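Local atomic coordinates of DspB (PDB entry 1YHT), a protein that acts as a biofilm-releasing glycoside hydrolase of the beta-N-acetylhexosaminidase class, probably cleaving N-acetylglucosamine polymers of the biofilm matrix. Residues Arg95-Ile100 against Ile168-Asp173. Numbering follows the deposited sequence.
Sequences RQLDDI and IDIFGD
Leu97 and Ile170 meet through one methyl each. Leu97 CD1 lies 3.8 Å from Ile170 CG2, a van der Waals contact between two buried side chains that run at a slant to each other. The Leu97 CB bond is directed at the other helix. The bond to Ile170 CB runs across the line to the other helix, and the residue touches with its short branch, CG2. CG1 (chi1 -69°) stands beside the backbone N, which leaves CG2, anti to that N, as the methyl that meets Leu97. The two segments meet lightly: 122 Å² is buried in all, and the nearest alpha carbons, Leu97 CA and Ile170 CA, are 7.8 Å apart. The Phe171 CB bond points away, but its ring turns back, and CZ lies 4.5 Å from Leu97 CD2, a loose approach. The same ring also packs on Leu111 and Pro113 of strand 110-117. Leu97 is covered further by Ile62 and Leu92.

A polar bridge lies beside the apolar contact. Asp98 OD1 and Ile170 O are 4.4 Å apart and do not bond to each other. Lys101 NZ joins them, with a salt bridge to Asp98 and a hydrogen bond to Ile170 O. This carbonyl is in the last turn of its helix, where a positive charge is probably favourable. A second lysine of helix 94-106, Lys105, forms a salt bridge with Asp173. Gly172 is the first residue to leave helical angles, with a positive phi of 46°, which suits glycine. Gly172 N still bonds to Ile168 O at 2.8 Å.

Helices 94-106 and 154-171 lead into the adjacent parallel strands 110-117 and 177-181. Such pairing of neighbouring outer helices, with Phe171 reaching in to the strand, is characteristic of the TIM barrel of family 20 glycoside hydrolases.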
loop_
_atom_site.group_PDB
_atom_site.type_symbol
_atom_site.label_atom_id
_atom_site.label_comp_id
_atom_site.label_asym_id
_atom_site.label_seq_id
_atom_site.Cartn_x
_atom_site.Cartn_y
_atom_site.Cartn_z
ATOM N N ARG A 95 -7.960 -13.011 15.669
ATOM C CA ARG A 95 -8.387 -12.360 16.924
ATOM C C ARG A 95 -7.745 -10.999 17.130
ATOM O O ARG A 95 -8.415 -10.011 17.463
ATOM C CB ARG A 95 -8.117 -13.293 18.110
ATOM C CG ARG A 95 -8.297 -12.652 19.513
ATOM C CD ARG A 95 -8.464 -13.726 20.621
ATOM N NE ARG A 95 -9.685 -13.425 21.422
ATOM C CZ ARG A 95 -10.918 -13.895 21.194
ATOM N NH1 ARG A 95 -11.160 -14.765 20.203
ATOM N NH2 ARG A 95 -11.929 -13.512 21.995
ATOM N N GLN A 96 -6.447 -10.932 16.883
ATOM C CA GLN A 96 -5.733 -9.668 16.879
ATOM C C GLN A 96 -6.291 -8.670 15.874
ATOM O O GLN A 96 -6.505 -7.506 16.202
ATOM C CB GLN A 96 -4.246 -9.873 16.629
ATOM C CG GLN A 96 -3.578 -10.495 17.829
ATOM C CD GLN A 96 -2.164 -10.994 17.566
ATOM O OE1 GLN A 96 -1.760 -11.198 16.432
ATOM N NE2 GLN A 96 -1.407 -11.188 18.645
ATOM N N LEU A 97 -6.566 -9.131 14.657
ATOM C CA LEU A 97 -7.148 -8.252 13.647
ATOM C C LEU A 97 -8.552 -7.780 14.029
ATOM O O LEU A 97 -8.930 -6.657 13.731
ATOM C CB LEU A 97 -7.183 -8.969 12.327
ATOM C CG LEU A 97 -5.830 -9.224 11.658
ATOM C CD1 LEU A 97 -5.878 -10.416 10.722
ATOM C CD2 LEU A 97 -5.348 -7.960 10.964
ATOM N N ASP A 98 -9.335 -8.656 14.660
ATOM C CA ASP A 98 -10.679 -8.280 15.119
ATOM C C ASP A 98 -10.634 -7.211 16.230
ATOM O O ASP A 98 -11.433 -6.304 16.245
ATOM C CB ASP A 98 -11.442 -9.490 15.637
ATOM C CG ASP A 98 -11.934 -10.404 14.526
ATOM O OD1 ASP A 98 -11.972 -9.993 13.333
ATOM O OD2 ASP A 98 -12.304 -11.550 14.885
ATOM N N ASP A 99 -9.639 -7.305 17.101
ATOM C CA ASP A 99 -9.343 -6.293 18.100
ATOM C C ASP A 99 -8.956 -4.911 17.429
ATOM O O ASP A 99 -9.495 -3.852 17.783
ATOM C CB ASP A 99 -8.212 -6.802 19.012
ATOM C CG ASP A 99 -7.828 -5.794 20.126
ATOM O OD1 ASP A 99 -8.710 -5.103 20.641
ATOM O OD2 ASP A 99 -6.632 -5.699 20.464
ATOM N N ILE A 100 -8.099 -4.953 16.410
ATOM C CA ILE A 100 -7.700 -3.730 15.687
ATOM C C ILE A 100 -8.907 -3.116 14.951
ATOM O O ILE A 100 -9.057 -1.910 14.959
ATOM C CB ILE A 100 -6.541 -4.035 14.708
ATOM C CG1 ILE A 100 -5.278 -4.386 15.518
ATOM C CG2 ILE A 100 -6.247 -2.857 13.758
ATOM C CD1 ILE A 100 -4.213 -5.129 14.738
ATOM N N ILE A 168 -11.080 -9.638 2.194
ATOM C CA ILE A 168 -12.342 -8.915 2.367
ATOM C C ILE A 168 -13.129 -9.417 3.569
ATOM O O ILE A 168 -13.590 -8.621 4.404
ATOM C CB ILE A 168 -13.178 -9.002 1.056
ATOM C CG1 ILE A 168 -12.485 -8.202 -0.006
ATOM C CG2 ILE A 168 -14.616 -8.470 1.255
ATOM C CD1 ILE A 168 -13.028 -8.369 -1.381
ATOM N N ASP A 169 -13.247 -10.732 3.710
ATOM C CA ASP A 169 -13.915 -11.331 4.872
ATOM C C ASP A 169 -13.254 -10.977 6.218
ATOM O O ASP A 169 -13.935 -10.699 7.214
ATOM C CB ASP A 169 -13.951 -12.845 4.764
ATOM C CG ASP A 169 -14.947 -13.341 3.724
ATOM O OD1 ASP A 169 -15.778 -12.554 3.253
ATOM O OD2 ASP A 169 -14.902 -14.524 3.412
ATOM N N ILE A 170 -11.935 -10.980 6.239
ATOM C CA ILE A 170 -11.156 -10.605 7.429
ATOM C C ILE A 170 -11.407 -9.148 7.884
ATOM O O ILE A 170 -11.681 -8.913 9.043
ATOM C CB ILE A 170 -9.657 -10.820 7.185
ATOM C CG1 ILE A 170 -9.313 -12.312 7.078
ATOM C CG2 ILE A 170 -8.795 -10.231 8.310
ATOM C CD1 ILE A 170 -7.852 -12.560 6.499
ATOM N N PHE A 171 -11.332 -8.189 6.963
ATOM C CA PHE A 171 -11.513 -6.770 7.310
ATOM C C PHE A 171 -12.994 -6.399 7.465
ATOM O O PHE A 171 -13.339 -5.469 8.209
ATOM C CB PHE A 171 -10.773 -5.864 6.311
ATOM C CG PHE A 171 -9.284 -5.940 6.476
ATOM C CD1 PHE A 171 -8.614 -5.020 7.298
ATOM C CD2 PHE A 171 -8.569 -6.992 5.945
ATOM C CE1 PHE A 171 -7.245 -5.123 7.523
ATOM C CE2 PHE A 171 -7.182 -7.124 6.181
ATOM C CZ PHE A 171 -6.524 -6.207 6.940
ATOM N N GLY A 172 -13.859 -7.134 6.775
ATOM C CA GLY A 172 -15.308 -6.910 6.841
ATOM C C GLY A 172 -15.708 -5.429 6.718
ATOM O O GLY A 172 -15.130 -4.702 5.921
ATOM N N ASP A 173 -16.667 -4.973 7.536
ATOM C CA ASP A 173 -17.221 -3.604 7.361
ATOM C C ASP A 173 -16.325 -2.442 7.827
ATOM O O ASP A 173 -16.750 -1.289 7.798
ATOM C CB ASP A 173 -18.654 -3.485 7.974
ATOM C CG ASP A 173 -18.673 -3.534 9.484
ATOM O OD1 ASP A 173 -17.622 -3.575 10.161
ATOM O OD2 ASP A 173 -19.789 -3.516 10.021
#